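PDB 5EHK: lantibiotic dehydratase from Microbispora corallina, which probably uses glutamyl-tRNA to glutamylate serine and threonine residues of the NAI-107 precursor peptide and eliminates glutamate to leave dehydroamino acids. Local coordinates for residues 496-500 with 789-793. Sequence-based numbering, arbitrary orientation.
Sequences DLPNS and PLERR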
ATOM      1  N   ASP A 496       0.406 -18.947  23.348  1.00 21.40           N
ATOM      2  CA  ASP A 496       0.510 -18.838  21.894  1.00 17.33           C
ATOM      3  C   ASP A 496       1.420 -19.900  21.300  1.00 14.72           C
ATOM      4  O   ASP A 496       1.687 -19.905  20.094  1.00 12.81           O
ATOM      5  CB  ASP A 496       1.020 -17.446  21.498  1.00 18.68           C
ATOM      6  CG  ASP A 496       0.031 -16.339  21.838  1.00 25.65           C
ATOM      7  OD1 ASP A 496      -1.132 -16.671  22.167  1.00 22.43           O
ATOM      8  OD2 ASP A 496       0.416 -15.140  21.763  1.00 24.11           O
ATOM      9  N   LEU A 497       1.920 -20.786  22.144  1.00 12.92           N
ATOM     10  CA  LEU A 497       2.838 -21.791  21.658  1.00 14.50           C
ATOM     11  C   LEU A 497       2.127 -22.680  20.657  1.00 13.40           C
ATOM     12  O   LEU A 497       1.004 -23.102  20.882  1.00 12.64           O
ATOM     13  CB  LEU A 497       3.409 -22.620  22.809  1.00 20.67           C
ATOM     14  CG  LEU A 497       4.487 -21.967  23.680  1.00 18.44           C
ATOM     15  CD1 LEU A 497       4.634 -22.786  24.934  1.00 15.96           C
ATOM     16  CD2 LEU A 497       5.804 -21.871  22.934  1.00 14.27           C
ATOM     17  N   PRO A 498       2.790 -22.974  19.546  1.00 14.49           N
ATOM     18  CA  PRO A 498       2.176 -23.810  18.517  1.00 14.76           C
ATOM     19  C   PRO A 498       2.116 -25.257  18.969  1.00 13.85           C
ATOM     20  O   PRO A 498       2.875 -25.629  19.873  1.00 15.97           O
ATOM     21  CB  PRO A 498       3.163 -23.697  17.363  1.00 15.22           C
ATOM     22  CG  PRO A 498       4.483 -23.512  18.050  1.00 12.23           C
ATOM     23  CD  PRO A 498       4.189 -22.643  19.230  1.00 12.30           C
ATOM     24  N   ASN A 499       1.250 -26.053  18.347  1.00 13.86           N
ATOM     25  CA  ASN A 499       1.182 -27.493  18.610  1.00 13.93           C
ATOM     26  C   ASN A 499       2.477 -28.223  18.262  1.00 12.47           C
ATOM     27  O   ASN A 499       2.983 -28.985  19.070  1.00 17.08           O
ATOM     28  CB  ASN A 499       0.034 -28.152  17.853  1.00 10.53           C
ATOM     29  CG  ASN A 499      -1.302 -27.485  18.114  1.00 13.50           C
ATOM     30  OD1 ASN A 499      -1.619 -27.092  19.241  1.00 10.07           O
ATOM     31  ND2 ASN A 499      -2.114 -27.391  17.066  1.00 13.11           N
ATOM     32  N   SER A 500       3.030 -27.984  17.080  1.00 11.31           N
ATOM     33  CA  SER A 500       4.240 -28.695  16.691  1.00 11.01           C
ATOM     34  C   SER A 500       5.086 -27.988  15.611  1.00 12.40           C
ATOM     35  O   SER A 500       4.707 -26.950  15.099  1.00 14.52           O
ATOM     36  CB  SER A 500       3.894 -30.136  16.280  1.00 11.73           C
ATOM     37  OG  SER A 500       3.288 -30.235  14.994  1.00 11.93           O
ATOM     38  N   PRO A 789      11.380 -33.355  14.746  1.00 19.90           N
ATOM     39  CA  PRO A 789      10.085 -32.791  15.156  1.00 17.30           C
ATOM     40  C   PRO A 789      10.110 -32.384  16.621  1.00 18.51           C
ATOM     41  O   PRO A 789      10.882 -32.937  17.380  1.00 22.87           O
ATOM     42  CB  PRO A 789       9.111 -33.958  14.959  1.00 16.58           C
ATOM     43  CG  PRO A 789       9.816 -34.870  13.969  1.00 23.09           C
ATOM     44  CD  PRO A 789      11.269 -34.751  14.293  1.00 18.87           C
ATOM     45  N   LEU A 790       9.276 -31.428  17.005  1.00 17.70           N
ATOM     46  CA  LEU A 790       9.159 -30.970  18.385  1.00 16.53           C
ATOM     47  C   LEU A 790       7.694 -30.620  18.637  1.00 17.33           C
ATOM     48  O   LEU A 790       7.004 -30.179  17.713  1.00 18.15           O
ATOM     49  CB  LEU A 790      10.050 -29.745  18.640  1.00 15.89           C
ATOM     50  CG  LEU A 790      11.573 -29.904  18.464  1.00 19.81           C
ATOM     51  CD1 LEU A 790      11.974 -29.505  17.075  1.00 24.59           C
ATOM     52  CD2 LEU A 790      12.407 -29.124  19.494  1.00 15.26           C
ATOM     53  N   GLU A 791       7.206 -30.853  19.857  1.00 12.94           N
ATOM     54  CA  GLU A 791       5.823 -30.526  20.210  1.00 13.01           C
ATOM     55  C   GLU A 791       5.820 -29.587  21.391  1.00 19.51           C
ATOM     56  O   GLU A 791       6.793 -29.543  22.145  1.00 21.15           O
ATOM     57  CB  GLU A 791       5.021 -31.772  20.586  1.00 11.78           C
ATOM     58  CG  GLU A 791       5.031 -32.880  19.552  1.00 16.33           C
ATOM     59  CD  GLU A 791       4.215 -34.102  19.985  1.00 20.06           C
ATOM     60  OE1 GLU A 791       3.738 -34.131  21.148  1.00 18.86           O
ATOM     61  OE2 GLU A 791       4.009 -35.007  19.139  1.00 19.77           O
ATOM     62  N   ARG A 792       4.731 -28.845  21.573  1.00 16.68           N
ATOM     63  CA  ARG A 792       4.586 -28.065  22.788  1.00 15.42           C
ATOM     64  C   ARG A 792       4.712 -29.013  23.985  1.00 20.72           C
ATOM     65  O   ARG A 792       4.016 -30.030  24.046  1.00 23.70           O
ATOM     66  CB  ARG A 792       3.239 -27.365  22.796  1.00 15.72           C
ATOM     67  CG  ARG A 792       3.066 -26.372  23.939  1.00 19.81           C
ATOM     68  CD  ARG A 792       1.695 -25.661  23.897  1.00 18.92           C
ATOM     69  NE  ARG A 792       0.577 -26.597  23.777  1.00 19.24           N
ATOM     70  CZ  ARG A 792      -0.198 -26.700  22.704  1.00 17.11           C
ATOM     71  NH1 ARG A 792       0.007 -25.907  21.664  1.00 15.67           N
ATOM     72  NH2 ARG A 792      -1.186 -27.586  22.678  1.00 17.99           N
ATOM     73  N   ARG A 793       5.623 -28.699  24.909  1.00 24.50           N
ATOM     74  CA  ARG A 793       5.884 -29.544  26.091  1.00 22.94           C
ATOM     75  C   ARG A 793       4.634 -29.652  26.978  1.00 15.10           C
ATOM     76  O   ARG A 793       4.141 -30.749  27.213  1.00 18.23           O
ATOM     77  CB  ARG A 793       7.111 -29.021  26.883  1.00 23.33           C
ATOM     78  CG  ARG A 793       7.639 -29.945  28.000  1.00 18.82           C
ATOM     79  CD  ARG A 793       8.963 -29.447  28.625  1.00 16.86           C
ATOM     80  NE  ARG A 793      10.073 -29.532  27.677  1.00 22.29           N
ATOM     81  CZ  ARG A 793      10.827 -30.614  27.494  1.00 27.76           C
ATOM     82  NH1 ARG A 793      10.604 -31.709  28.205  1.00 25.91           N
ATOM     83  NH2 ARG A 793      11.795 -30.615  26.585  1.00 27.54           N
TER
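Here an antiparallel strand pair of the large mixed sheet begins: the loop after helix 481-487 runs into strand 500-508 beside the end of strand 785-792, whose other neighbour is the N-terminal strand 6-17. Register is set by Ser-500 and Glu-791, a non-hydrogen-bonded pair with CA atoms 4.3 Å apart. The backbone bond next to it runs from Arg-792 N to Asn-499 O (3.1 Å), and Leu-790 pairs onward with Leu-501. Two CA-H...O contacts fill in between, Ser-500 CA to Leu-790 O at 3.3 Å and Glu-791 CA to Asn-499 O at 3.4 Å. On the face shared by Ser-500 and Glu-791 the side chains diverge, Ser-500 OG bonding to Ala-533 N and Glu-791 OE2 to Trp-9 NE1.

Beyond the pairing, Arg-792 takes over. Its aliphatic part packs on Leu-497 (CD to CB, 3.7 Å), while the guanidinium is also held by the carbonyls of Asp-794 and Arg-795, just past its own strand. Asn-499 turns its amide nitrogen to His-561, leaving OD1 for the arginine. At the guanidinium edge, Arg-792 NH1 donates to Asn-499 OD1 at 3.1 Å and, more weakly, to Leu-497 O, also at 3.1 Å.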